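Local coordinates for protein thiazoline oxidase/subtilisin-like protease (PDB 4H6X) that acts as a subtilisin-like protease in patellamide maturation, probably cleaving precursor peptides and transamidating them to join their ends, at residues A21-Q26 and G334-L339; Y73-S78 and E94-D99; P59-P64 and I160-E165; I35-G40 and C111-T116; E248-P253 and P278-I283. All blocks are in the same frame, centred on the assembly; numbering follows the deposited sequence.

Contact 1 (A21-Q26 and G334-L339); sequences ADLHNQ and GAMKVL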
# COMPACT_ATOMS: atom_id res chain seq x y z
N ALA A 21 -3.44 2.91 -17.12
CA ALA A 21 -4.75 3.19 -17.70
C ALA A 21 -5.29 1.95 -18.42
O ALA A 21 -6.44 1.56 -18.21
CB ALA A 21 -4.69 4.40 -18.63
N ASP A 22 -4.44 1.32 -19.24
CA ASP A 22 -4.80 0.08 -19.97
C ASP A 22 -5.16 -1.08 -19.04
O ASP A 22 -6.09 -1.84 -19.32
CB ASP A 22 -3.67 -0.35 -20.93
CG ASP A 22 -3.46 0.62 -22.10
OD1 ASP A 22 -4.45 1.20 -22.60
OD2 ASP A 22 -2.29 0.81 -22.53
N LEU A 23 -4.41 -1.24 -17.96
CA LEU A 23 -4.76 -2.28 -16.99
C LEU A 23 -6.08 -1.92 -16.32
O LEU A 23 -6.96 -2.78 -16.19
CB LEU A 23 -3.63 -2.51 -15.97
CG LEU A 23 -3.80 -3.50 -14.80
CD1 LEU A 23 -4.23 -4.91 -15.22
CD2 LEU A 23 -2.50 -3.56 -14.01
N HIS A 24 -6.25 -0.64 -15.95
CA HIS A 24 -7.55 -0.19 -15.39
C HIS A 24 -8.71 -0.45 -16.36
O HIS A 24 -9.82 -0.80 -15.93
CB HIS A 24 -7.53 1.29 -14.99
CG HIS A 24 -6.98 1.55 -13.61
ND1 HIS A 24 -7.01 0.60 -12.61
CD2 HIS A 24 -6.42 2.65 -13.07
CE1 HIS A 24 -6.46 1.11 -11.52
NE2 HIS A 24 -6.10 2.36 -11.77
N ASN A 25 -8.44 -0.31 -17.65
CA ASN A 25 -9.46 -0.59 -18.67
C ASN A 25 -9.94 -2.02 -18.65
O ASN A 25 -11.05 -2.30 -19.08
CB ASN A 25 -8.95 -0.22 -20.07
CG ASN A 25 -8.82 1.27 -20.26
OD1 ASN A 25 -9.30 2.06 -19.44
ND2 ASN A 25 -8.17 1.68 -21.34
N GLN A 26 -9.09 -2.92 -18.16
CA GLN A 26 -9.40 -4.35 -18.08
C GLN A 26 -9.97 -4.78 -16.72
O GLN A 26 -10.88 -5.61 -16.65
CB GLN A 26 -8.17 -5.17 -18.43
CG GLN A 26 -7.57 -4.82 -19.78
CD GLN A 26 -6.61 -5.86 -20.30
OE1 GLN A 26 -6.92 -7.05 -20.33
NE2 GLN A 26 -5.43 -5.43 -20.73
N GLY A 334 5.22 -4.70 -19.86
CA GLY A 334 6.11 -5.88 -19.89
C GLY A 334 5.61 -7.04 -19.02
O GLY A 334 5.68 -8.21 -19.41
N ALA A 335 5.11 -6.71 -17.82
CA ALA A 335 4.62 -7.71 -16.88
C ALA A 335 3.33 -8.37 -17.38
O ALA A 335 3.11 -9.57 -17.18
CB ALA A 335 4.41 -7.10 -15.50
N MET A 336 2.49 -7.59 -18.07
CA MET A 336 1.28 -8.12 -18.68
C MET A 336 1.63 -9.12 -19.78
O MET A 336 1.04 -10.19 -19.87
CB MET A 336 0.45 -6.99 -19.29
CG MET A 336 -0.08 -5.99 -18.29
SD MET A 336 -1.62 -6.57 -17.60
CE MET A 336 -2.76 -6.03 -18.86
N LYS A 337 2.59 -8.76 -20.61
CA LYS A 337 3.05 -9.66 -21.67
C LYS A 337 3.54 -10.98 -21.07
O LYS A 337 3.20 -12.05 -21.57
CB LYS A 337 4.13 -8.99 -22.51
CG LYS A 337 4.31 -9.63 -23.88
CD LYS A 337 4.43 -8.58 -24.98
CE LYS A 337 5.73 -7.78 -24.88
NZ LYS A 337 5.53 -6.37 -25.34
N VAL A 338 4.29 -10.91 -19.97
CA VAL A 338 4.80 -12.13 -19.31
C VAL A 338 3.65 -12.97 -18.75
O VAL A 338 3.64 -14.19 -18.91
CB VAL A 338 5.83 -11.81 -18.20
CG1 VAL A 338 6.05 -13.02 -17.29
CG2 VAL A 338 7.16 -11.35 -18.80
N LEU A 339 2.69 -12.32 -18.11
CA LEU A 339 1.64 -13.04 -17.40
C LEU A 339 0.55 -13.58 -18.31
O LEU A 339 0.05 -14.67 -18.08
CB LEU A 339 1.01 -12.15 -16.32
CG LEU A 339 1.86 -11.89 -15.08
CD1 LEU A 339 1.35 -10.68 -14.30
CD2 LEU A 339 1.91 -13.14 -14.21
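Met336 reaches out from helix 332-340 and sets its sulfur against Leu23 and its terminal methyl against both Leu23 and Gln26 of helix 20-26. The sulfur meets the leucine first: Met336 SD lies 3.9 Å from Leu23 CD1, the leucine lying aslant the methionine. The terminal methyl is shared, since Met336 CE is 4.1 Å from Leu23 CD1 and also 3.3 Å from Gln26 NE2. Gln26 reaches back to meet it from the other helix, its chain extended beyond CG, and brings its amide nitrogen up against a methyl carbon that cannot accept a hydrogen bond. This is therefore a polar group laid against a methyl, a van der Waals contact and no more.

The shape of the methionine explains how one residue serves two partners. Its chain bends at both chi2 and chi3 (-86° and -83°), which turns CE back beyond the sulfur and allows it to touch leucine and glutamine at once. Behind this first shell stands helix 273-293, where Leu286 and Leu290 pack on Leu23 and Leu287 packs on Met336, a common apolar backing for both helices. Each helix has further support: Asn25 OD1 accepts a hydrogen bond from Leu8 N, while Leu339 rests on Ala302 and Ala306 of helix 300-309.

The contact thus joins a helix near the start of the modelled chain to one near its end. Leu23 is buried whereas Gln26 is exposed, so the interface passes from core to solvent along a single methionine, and its hold depends on fit and apolar burial, with no directed bond between the segments.

Contact 2 (Y73-S78 and E94-D99); sequences YAAFQS and EAVIPD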
# COMPACT_ATOMS: atom_id res chain seq x y z
N TYR A 73 -6.08 14.96 15.65
CA TYR A 73 -5.74 14.84 14.24
C TYR A 73 -5.59 16.22 13.58
O TYR A 73 -4.64 16.45 12.84
CB TYR A 73 -6.75 13.97 13.49
CG TYR A 73 -6.62 12.48 13.78
CD1 TYR A 73 -5.46 11.77 13.42
CD2 TYR A 73 -7.65 11.77 14.39
CE1 TYR A 73 -5.34 10.41 13.67
CE2 TYR A 73 -7.55 10.40 14.65
CZ TYR A 73 -6.39 9.73 14.28
OH TYR A 73 -6.28 8.37 14.53
N ALA A 74 -6.51 17.14 13.89
CA ALA A 74 -6.48 18.49 13.32
C ALA A 74 -5.20 19.22 13.66
O ALA A 74 -4.65 19.92 12.83
CB ALA A 74 -7.70 19.31 13.75
N ALA A 75 -4.73 19.02 14.90
CA ALA A 75 -3.47 19.60 15.33
C ALA A 75 -2.29 19.06 14.51
O ALA A 75 -1.44 19.82 14.06
CB ALA A 75 -3.26 19.33 16.82
N PHE A 76 -2.24 17.74 14.33
CA PHE A 76 -1.20 17.13 13.49
C PHE A 76 -1.29 17.67 12.07
O PHE A 76 -0.28 17.99 11.45
CB PHE A 76 -1.38 15.60 13.49
CG PHE A 76 -0.35 14.87 12.68
CD1 PHE A 76 0.81 14.40 13.27
CD2 PHE A 76 -0.56 14.61 11.33
CE1 PHE A 76 1.77 13.71 12.53
CE2 PHE A 76 0.39 13.92 10.58
CZ PHE A 76 1.56 13.48 11.19
N GLN A 77 -2.50 17.75 11.54
CA GLN A 77 -2.69 18.16 10.15
C GLN A 77 -2.36 19.63 9.90
O GLN A 77 -1.87 19.97 8.82
CB GLN A 77 -4.08 17.78 9.65
CG GLN A 77 -4.24 16.27 9.55
CD GLN A 77 -5.67 15.83 9.41
OE1 GLN A 77 -6.56 16.62 9.09
NE2 GLN A 77 -5.91 14.53 9.64
N SER A 78 -2.63 20.48 10.89
CA SER A 78 -2.23 21.89 10.83
C SER A 78 -0.72 22.05 10.77
O SER A 78 -0.20 22.81 9.95
CB SER A 78 -2.80 22.70 12.01
OG SER A 78 -2.07 23.91 12.16
N GLU A 94 5.20 18.07 20.07
CA GLU A 94 5.37 17.89 21.51
C GLU A 94 4.59 18.93 22.31
O GLU A 94 4.09 18.63 23.40
CB GLU A 94 6.86 17.94 21.87
CG GLU A 94 7.20 17.50 23.29
CD GLU A 94 6.90 16.03 23.57
OE1 GLU A 94 6.71 15.24 22.63
OE2 GLU A 94 6.85 15.67 24.77
N ALA A 95 4.47 20.13 21.77
CA ALA A 95 3.74 21.21 22.42
C ALA A 95 2.23 20.95 22.51
O ALA A 95 1.57 21.40 23.45
CB ALA A 95 4.02 22.54 21.71
N VAL A 96 1.68 20.22 21.55
CA VAL A 96 0.22 20.11 21.43
C VAL A 96 -0.33 18.68 21.47
O VAL A 96 -1.38 18.43 22.04
CB VAL A 96 -0.30 20.92 20.21
CG1 VAL A 96 0.05 20.24 18.89
CG2 VAL A 96 -1.79 21.18 20.32
N ILE A 97 0.38 17.73 20.86
CA ILE A 97 -0.08 16.33 20.91
C ILE A 97 1.04 15.38 21.35
O ILE A 97 1.35 14.42 20.64
CB ILE A 97 -0.72 15.89 19.56
CG1 ILE A 97 0.19 16.28 18.38
CG2 ILE A 97 -2.13 16.47 19.42
CD1 ILE A 97 -0.22 15.74 17.03
N PRO A 98 1.66 15.63 22.53
CA PRO A 98 2.82 14.84 22.95
C PRO A 98 2.50 13.35 23.13
O PRO A 98 3.32 12.50 22.79
CB PRO A 98 3.22 15.48 24.29
CG PRO A 98 1.95 16.08 24.81
CD PRO A 98 1.23 16.58 23.58
N ASP A 99 1.30 13.05 23.62
CA ASP A 99 0.94 11.69 23.98
C ASP A 99 0.26 10.90 22.86
O ASP A 99 0.10 9.68 22.96
CB ASP A 99 0.05 11.69 25.22
CG ASP A 99 0.70 12.39 26.40
OD1 ASP A 99 1.93 12.27 26.60
OD2 ASP A 99 -0.04 13.08 27.14
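Ile97, just past helix 87-96, projects onto Ala75 and Phe76, and its branches divide the two between them. At CB the chain splits. Chi1 of 48° sets CG1 in the crowded position between the backbone N and the carbonyl carbon, leaving CG2 beside the backbone N. The short branch stops at once: Ile97 CG2 lies 4.0 Å from Ala75 CB. The longer one runs through CG1 to CD1, which comes within 3.7 Å of Phe76 CB and 3.9 Å of Phe76 N, so that the tip rests against the root of the phenylalanine and the helix backbone beneath it. The same methyl is also 4.1 Å from Phe76 CD1, at the edge of the ring and near its plane, the two side chains crossing at about a right angle.

Helices 70-82 and 87-96 follow each other in the chain and pack together through this contact. They belong to the stretch between the presumed catalytic aspartate and histidine, a longer excursion than the corresponding one in classical subtilisins. Ile97 is the first residue past the second helix to abandon helical backbone angles, and the turn there aims its side chain at the first helix. Val96 adds a neighbouring touch, its CG1 lying 4.0 Å from Ala75 CB, so the alanine methyl receives both residues. Deeper in, Ile104 of helix 101-118 packs on Phe76 and Ile97 alike.

Contact 3 (P59-P64 and I160-E165); sequences PYWHEP and IDLALE
Leu162 carries this contact from the helix side, and Trp61 and Tyr60 of the loop 59-64 form the surface it presses on. Its CD2 methyl does most of the touching, 3.8 Å from Trp61 CZ3 and 4.4 Å from Tyr60 CE2, meeting both rings obliquely. Leu162 CB follows behind, 4.1 Å from Trp61 CH2; the leucine and the indole pass alongside each other, pointing opposite ways. With CG anti to the backbone N (chi1 -177°), the leucine extends out of helix 154-165 toward the loop.

The aromatic surface is prepared within the loop itself. A type I turn from Pro59 to His62, with His62 N bonded to Pro59 O at 3.1 Å, brings the two rings together: the edge of the indole stands over the tyrosine, with Trp61 CE3 3.6 Å above the centre of the Tyr60 ring. Pro59 CB lies against one face of the indole, off centre, and against one face of the His62 imidazole as well. Trp61 is fixed further by the helix that carries Leu162, since Asn155 OD1 accepts from Trp61 NE1 and also pairs with His62 NE2, while Arg158 makes a cation-pi contact with the indole.

The loop follows strand 53-56, at one margin of the parallel sheet, and folds against the outer side of helix 154-165. Met137 of the adjacent strand 133-138 underlies the join, touching Pro59, Leu162 and Ala163. On its other flanks the helix packs through Ile160 on helix 187-197 and through Ile160 and Ala163 on strand 34-39.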
# COMPACT_ATOMS: atom_id res chain seq x y z
N PRO A 59 -5.84 -7.05 16.00
CA PRO A 59 -5.14 -8.19 16.62
C PRO A 59 -5.72 -8.41 18.02
O PRO A 59 -5.70 -7.48 18.83
CB PRO A 59 -3.68 -7.71 16.70
CG PRO A 59 -3.57 -6.67 15.63
CD PRO A 59 -4.91 -5.99 15.60
N TYR A 60 -6.23 -9.61 18.29
CA TYR A 60 -6.94 -9.86 19.54
C TYR A 60 -6.02 -9.87 20.77
O TYR A 60 -6.49 -9.79 21.91
CB TYR A 60 -7.71 -11.17 19.42
CG TYR A 60 -6.84 -12.35 19.02
CD1 TYR A 60 -6.23 -13.14 19.98
CD2 TYR A 60 -6.63 -12.66 17.68
CE1 TYR A 60 -5.43 -14.21 19.63
CE2 TYR A 60 -5.83 -13.73 17.30
CZ TYR A 60 -5.24 -14.50 18.29
OH TYR A 60 -4.44 -15.54 17.95
N TRP A 61 -4.72 -9.98 20.52
CA TRP A 61 -3.71 -9.94 21.58
C TRP A 61 -3.29 -8.53 21.99
O TRP A 61 -2.48 -8.36 22.91
CB TRP A 61 -2.48 -10.80 21.21
CG TRP A 61 -1.73 -10.34 19.97
CD1 TRP A 61 -0.64 -9.50 19.93
CD2 TRP A 61 -1.99 -10.72 18.61
NE1 TRP A 61 -0.23 -9.32 18.63
CE2 TRP A 61 -1.05 -10.06 17.80
CE3 TRP A 61 -2.94 -11.56 18.00
CZ2 TRP A 61 -1.02 -10.20 16.39
CZ3 TRP A 61 -2.92 -11.70 16.59
CH2 TRP A 61 -1.96 -11.03 15.81
N HIS A 62 -3.85 -7.50 21.35
CA HIS A 62 -3.62 -6.10 21.75
C HIS A 62 -4.65 -5.62 22.76
O HIS A 62 -5.83 -5.92 22.63
CB HIS A 62 -3.65 -5.16 20.54
CG HIS A 62 -2.53 -5.36 19.58
ND1 HIS A 62 -2.52 -4.81 18.32
CD2 HIS A 62 -1.37 -6.07 19.68
CE1 HIS A 62 -1.40 -5.14 17.69
NE2 HIS A 62 -0.69 -5.90 18.50
N GLU A 63 -4.20 -4.86 23.75
CA GLU A 63 -5.12 -4.07 24.58
C GLU A 63 -5.67 -2.94 23.71
O GLU A 63 -4.89 -2.27 23.03
CB GLU A 63 -4.40 -3.51 25.81
CG GLU A 63 -4.06 -4.52 26.90
CD GLU A 63 -5.29 -5.12 27.59
OE1 GLU A 63 -6.39 -4.51 27.54
OE2 GLU A 63 -5.15 -6.21 28.19
N PRO A 64 -7.00 -2.75 23.69
CA PRO A 64 -7.53 -1.65 22.88
C PRO A 64 -7.06 -0.29 23.40
O PRO A 64 -7.00 -0.08 24.61
CB PRO A 64 -9.05 -1.81 23.04
CG PRO A 64 -9.23 -3.26 23.30
CD PRO A 64 -8.08 -3.63 24.19
N ILE A 160 1.22 -11.42 10.78
CA ILE A 160 1.32 -12.13 9.50
C ILE A 160 0.59 -13.48 9.57
O ILE A 160 -0.19 -13.80 8.68
CB ILE A 160 2.79 -12.24 9.03
CG1 ILE A 160 3.28 -10.87 8.55
CG2 ILE A 160 2.97 -13.27 7.90
CD1 ILE A 160 4.80 -10.75 8.45
N ASP A 161 0.81 -14.25 10.66
CA ASP A 161 0.11 -15.53 10.84
C ASP A 161 -1.38 -15.30 10.82
O ASP A 161 -2.11 -16.08 10.22
CB ASP A 161 0.47 -16.26 12.15
CG ASP A 161 1.86 -16.85 12.13
OD1 ASP A 161 2.32 -17.24 11.03
OD2 ASP A 161 2.50 -16.90 13.20
N LEU A 162 -1.85 -14.24 11.50
CA LEU A 162 -3.27 -13.91 11.47
C LEU A 162 -3.74 -13.52 10.05
O LEU A 162 -4.78 -13.98 9.59
CB LEU A 162 -3.61 -12.78 12.47
CG LEU A 162 -5.11 -12.41 12.57
CD1 LEU A 162 -5.99 -13.63 12.85
CD2 LEU A 162 -5.29 -11.33 13.63
N ALA A 163 -2.99 -12.65 9.38
CA ALA A 163 -3.31 -12.24 8.01
C ALA A 163 -3.46 -13.44 7.07
O ALA A 163 -4.38 -13.47 6.24
CB ALA A 163 -2.24 -11.30 7.48
N LEU A 164 -2.56 -14.42 7.19
CA LEU A 164 -2.67 -15.67 6.43
C LEU A 164 -4.00 -16.38 6.70
O LEU A 164 -4.71 -16.76 5.76
CB LEU A 164 -1.51 -16.61 6.76
CG LEU A 164 -0.17 -16.22 6.14
CD1 LEU A 164 0.93 -17.13 6.68
CD2 LEU A 164 -0.23 -16.24 4.61
N GLU A 165 -4.35 -16.53 7.98
CA GLU A 165 -5.59 -17.18 8.35
C GLU A 165 -6.83 -16.42 7.86
O GLU A 165 -7.88 -17.01 7.59
CB GLU A 165 -5.65 -17.40 9.87
CG GLU A 165 -6.65 -18.45 10.28
CD GLU A 165 -6.32 -19.81 9.68
OE1 GLU A 165 -5.15 -20.06 9.36
OE2 GLU A 165 -7.24 -20.62 9.52

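Contact 4 (I35-G40 and C111-T116); sequences IVIIDG and CHVTST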
# COMPACT_ATOMS: atom_id res chain seq x y z
N ILE A 35 -6.46 -8.19 0.23
CA ILE A 35 -5.24 -7.51 0.65
C ILE A 35 -5.39 -7.24 2.15
O ILE A 35 -6.37 -6.65 2.58
CB ILE A 35 -5.06 -6.14 -0.08
CG1 ILE A 35 -5.02 -6.33 -1.61
CG2 ILE A 35 -3.81 -5.42 0.42
CD1 ILE A 35 -5.60 -5.16 -2.39
N VAL A 36 -4.41 -7.70 2.93
CA VAL A 36 -4.40 -7.40 4.37
C VAL A 36 -3.34 -6.35 4.61
O VAL A 36 -2.17 -6.54 4.26
CB VAL A 36 -4.16 -8.66 5.25
CG1 VAL A 36 -4.15 -8.27 6.73
CG2 VAL A 36 -5.25 -9.70 5.00
N ILE A 37 -3.75 -5.25 5.23
CA ILE A 37 -2.87 -4.12 5.47
C ILE A 37 -2.50 -4.07 6.94
O ILE A 37 -3.36 -3.82 7.81
CB ILE A 37 -3.54 -2.80 5.02
CG1 ILE A 37 -3.86 -2.84 3.52
CG2 ILE A 37 -2.66 -1.60 5.35
CD1 ILE A 37 -4.67 -1.64 3.04
N ILE A 38 -1.22 -4.32 7.20
CA ILE A 38 -0.66 -4.24 8.53
C ILE A 38 -0.09 -2.84 8.72
O ILE A 38 1.00 -2.51 8.21
CB ILE A 38 0.39 -5.36 8.78
CG1 ILE A 38 -0.27 -6.74 8.58
CG2 ILE A 38 1.05 -5.20 10.15
CD1 ILE A 38 0.69 -7.93 8.65
N ASP A 39 -0.84 -2.01 9.44
CA ASP A 39 -0.50 -0.59 9.55
C ASP A 39 -1.31 -0.05 10.73
O ASP A 39 -1.71 -0.82 11.60
CB ASP A 39 -0.87 0.13 8.23
CG ASP A 39 -0.15 1.48 8.05
OD1 ASP A 39 0.22 2.15 9.05
OD2 ASP A 39 0.01 1.90 6.89
N GLY A 40 -1.55 1.26 10.77
CA GLY A 40 -2.40 1.86 11.81
C GLY A 40 -3.89 1.67 11.55
O GLY A 40 -4.30 0.83 10.74
N CYS A 111 -4.55 5.64 6.79
CA CYS A 111 -5.61 6.25 5.95
C CYS A 111 -5.12 6.45 4.54
O CYS A 111 -5.84 6.19 3.58
CB CYS A 111 -6.08 7.60 6.48
SG CYS A 111 -7.03 7.55 8.01
N HIS A 112 -3.91 6.97 4.44
CA HIS A 112 -3.30 7.30 3.17
C HIS A 112 -3.07 6.02 2.35
O HIS A 112 -3.54 5.92 1.21
CB HIS A 112 -1.97 8.02 3.39
CG HIS A 112 -1.56 8.89 2.25
ND1 HIS A 112 -0.91 8.41 1.14
CD2 HIS A 112 -1.73 10.22 2.04
CE1 HIS A 112 -0.68 9.40 0.30
NE2 HIS A 112 -1.17 10.52 0.82
N VAL A 113 -2.35 5.08 2.93
CA VAL A 113 -2.02 3.80 2.28
C VAL A 113 -3.29 3.08 1.83
O VAL A 113 -3.38 2.66 0.70
CB VAL A 113 -1.15 2.91 3.21
CG1 VAL A 113 -1.20 1.44 2.82
CG2 VAL A 113 0.27 3.42 3.20
N THR A 114 -4.29 2.98 2.71
CA THR A 114 -5.51 2.25 2.39
C THR A 114 -6.28 2.92 1.23
O THR A 114 -6.76 2.23 0.33
CB THR A 114 -6.40 2.08 3.63
OG1 THR A 114 -5.63 1.44 4.67
CG2 THR A 114 -7.61 1.23 3.33
N SER A 115 -6.37 4.25 1.27
CA SER A 115 -7.02 5.00 0.19
C SER A 115 -6.29 4.84 -1.15
O SER A 115 -6.92 4.76 -2.22
CB SER A 115 -7.18 6.48 0.57
OG SER A 115 -5.92 7.17 0.55
N THR A 116 -4.96 4.77 -1.10
CA THR A 116 -4.14 4.56 -2.32
C THR A 116 -4.46 3.22 -2.99
O THR A 116 -4.44 3.09 -4.22
CB THR A 116 -2.64 4.66 -2.00
OG1 THR A 116 -2.34 6.01 -1.63
CG2 THR A 116 -1.76 4.27 -3.21
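Strand 35-39 and helix 111-116 run nearly antiparallel, at 163°, with their axes 9.9 Å apart and Ile37 facing Thr114 at the closest approach of the backbones. Ile37 carries most of the packing. Its CD1 lies 3.6 Å from Thr114 OG1, and its CG2 branch touches Val113 CG1 at 4.2 Å. That threonine oxygen is hydrogen-bonded to Ala110 O one turn back, so the isoleucine meets a hydroxyl already occupied.

Two residues on, Asp39 lays OD2 against the valine, 4.0 Å from Val113 CB, and the same oxygen bonds His109 ND1, a pairing consistent with the charge relay of a subtilase triad. Its other oxygen, OD1, accepts from Gly40 N at 2.6 Å, on the anti side and 29° out of the carboxylate plane. With both oxygens removed, an alanine here would probably leave His109 ND1 without its mate and Gly40 N without its side-chain acceptor.

Strand 34-39 lies in the sheet between strands 133-138 and 170-173. Helix 101-118 covers one of its faces, where Val113 also meets Pro278 of helix 273-293, while helix 154-165 covers the other through Ile38.

Contact 5 (E248-P253 and P278-I283); sequences EGILAP and PVMTGI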
# COMPACT_ATOMS: atom_id res chain seq x y z
N GLU A 248 15.53 -8.06 -5.01
CA GLU A 248 14.11 -8.41 -5.01
C GLU A 248 13.22 -7.16 -4.92
O GLU A 248 12.07 -7.25 -4.46
CB GLU A 248 13.79 -9.37 -3.85
CG GLU A 248 14.80 -10.50 -3.61
CD GLU A 248 14.94 -11.48 -4.78
OE1 GLU A 248 13.96 -11.68 -5.53
OE2 GLU A 248 16.04 -12.06 -4.93
N GLY A 249 13.76 -6.02 -5.34
CA GLY A 249 13.03 -4.76 -5.27
C GLY A 249 12.65 -4.11 -6.59
O GLY A 249 13.27 -4.37 -7.64
N ILE A 250 11.64 -3.24 -6.51
CA ILE A 250 11.11 -2.53 -7.66
C ILE A 250 10.89 -1.06 -7.25
O ILE A 250 10.58 -0.76 -6.09
CB ILE A 250 9.83 -3.23 -8.22
CG1 ILE A 250 9.50 -2.76 -9.64
CG2 ILE A 250 8.63 -3.04 -7.29
CD1 ILE A 250 8.53 -3.65 -10.39
N LEU A 251 11.09 -0.16 -8.20
CA LEU A 251 10.85 1.26 -8.02
C LEU A 251 9.45 1.61 -8.50
O LEU A 251 9.01 1.11 -9.53
CB LEU A 251 11.85 2.09 -8.82
CG LEU A 251 13.06 2.77 -8.19
CD1 LEU A 251 13.48 3.92 -9.09
CD2 LEU A 251 12.76 3.30 -6.80
N ALA A 252 8.76 2.47 -7.75
CA ALA A 252 7.46 2.97 -8.17
C ALA A 252 7.31 4.44 -7.74
O ALA A 252 8.07 4.90 -6.89
CB ALA A 252 6.36 2.10 -7.59
N PRO A 253 6.35 5.19 -8.33
CA PRO A 253 6.13 6.56 -7.86
C PRO A 253 5.95 6.61 -6.33
O PRO A 253 5.06 5.94 -5.79
CB PRO A 253 4.82 6.96 -8.55
CG PRO A 253 4.74 6.10 -9.76
CD PRO A 253 5.36 4.80 -9.36
N PRO A 278 2.28 0.95 -1.49
CA PRO A 278 0.87 0.66 -1.77
C PRO A 278 0.52 0.71 -3.25
O PRO A 278 -0.40 0.01 -3.68
CB PRO A 278 0.08 1.75 -1.02
CG PRO A 278 1.08 2.70 -0.47
CD PRO A 278 2.44 2.07 -0.54
N VAL A 279 1.23 1.53 -4.03
CA VAL A 279 1.01 1.57 -5.48
C VAL A 279 1.28 0.14 -6.04
O VAL A 279 0.49 -0.39 -6.81
CB VAL A 279 1.89 2.65 -6.17
CG1 VAL A 279 1.71 2.61 -7.68
CG2 VAL A 279 1.54 4.06 -5.67
N MET A 280 2.37 -0.49 -5.59
CA MET A 280 2.76 -1.83 -6.07
C MET A 280 1.84 -2.92 -5.54
O MET A 280 1.57 -3.90 -6.23
CB MET A 280 4.22 -2.14 -5.72
CG MET A 280 5.23 -1.32 -6.50
SD MET A 280 5.02 -1.48 -8.30
CE MET A 280 4.06 -0.02 -8.63
N THR A 281 1.35 -2.74 -4.31
CA THR A 281 0.35 -3.63 -3.77
C THR A 281 -0.92 -3.58 -4.65
O THR A 281 -1.50 -4.61 -4.98
CB THR A 281 0.05 -3.30 -2.29
OG1 THR A 281 1.15 -3.74 -1.48
CG2 THR A 281 -1.22 -4.00 -1.82
N GLY A 282 -1.34 -2.38 -5.03
CA GLY A 282 -2.51 -2.22 -5.90
C GLY A 282 -2.30 -2.85 -7.27
O GLY A 282 -3.17 -3.55 -7.79
N ILE A 283 -1.14 -2.59 -7.86
CA ILE A 283 -0.82 -3.14 -9.19
C ILE A 283 -0.82 -4.67 -9.12
O ILE A 283 -1.46 -5.34 -9.94
CB ILE A 283 0.51 -2.57 -9.75
CG1 ILE A 283 0.34 -1.06 -10.03
CG2 ILE A 283 0.95 -3.33 -11.00
CD1 ILE A 283 1.57 -0.34 -10.53
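Met280 spreads over Ala252 and Ile250, with every atom from CG to CE against the strand. Its CG sits 3.8 Å from Ala252 CB and 3.9 Å from Ile250 CG2. The sulfur stays over the same two residues, 4.1 Å from Ile250 CG2, and CE then turns in to meet Ala252 CB at 3.3 Å, tighter than usual for two carbons. Bends at chi2 and chi3 fold the chain back over the alanine. Ile250 stands at about a right angle to the methionine.

Strand 249-253, the outermost on its side of the parallel sheet, crosses helix 278-283 at 102°, with 8.5 Å between the axes. Such a close approach is compatible with the small Ala252 beneath the helix. The segment belongs to helix 273-293, probably the central helix of the subtilase fold, which in this family carries the catalytic serine near its start. Further along, Val279 CG2 packs 4.0 Å from Pro253 O, a buried carbonyl oxygen with no polar partner anywhere in the model. Val226 of the adjoining strand and Val330 of a loop also touch Met280.

An alanine in place of Met280 would lack CG, SD and CE and is likely to open a gap over Ala252 and Ile250. Because the contact is wholly buried and almost entirely apolar, the hold of helix 273-293 on the sheet margin probably rests on shape and the exclusion of water.

Overall arrangement
Contacts 4 and 5 form the middle of the fold, their centres about 14 Å apart and touching where Val113 and Thr116 meet Pro278; both bring helices to the same face of the parallel sheet. Contact 3 dresses the other face, about 16 Å from contact 4 between centres, and touches it through Ala163 on Val36. Contact 1 joins helices near both ends of the modelled chain and encloses all the others in sequence, whereas contact 2 is nested within contacts 3 and 4. Contacts 1 and 2 lie on opposite sides of the chain's centre, about 43 Å apart between centres. A three-layer subtilase core, with its presumed triad aspartate in contact 4, is thus flanked by peripheral helices.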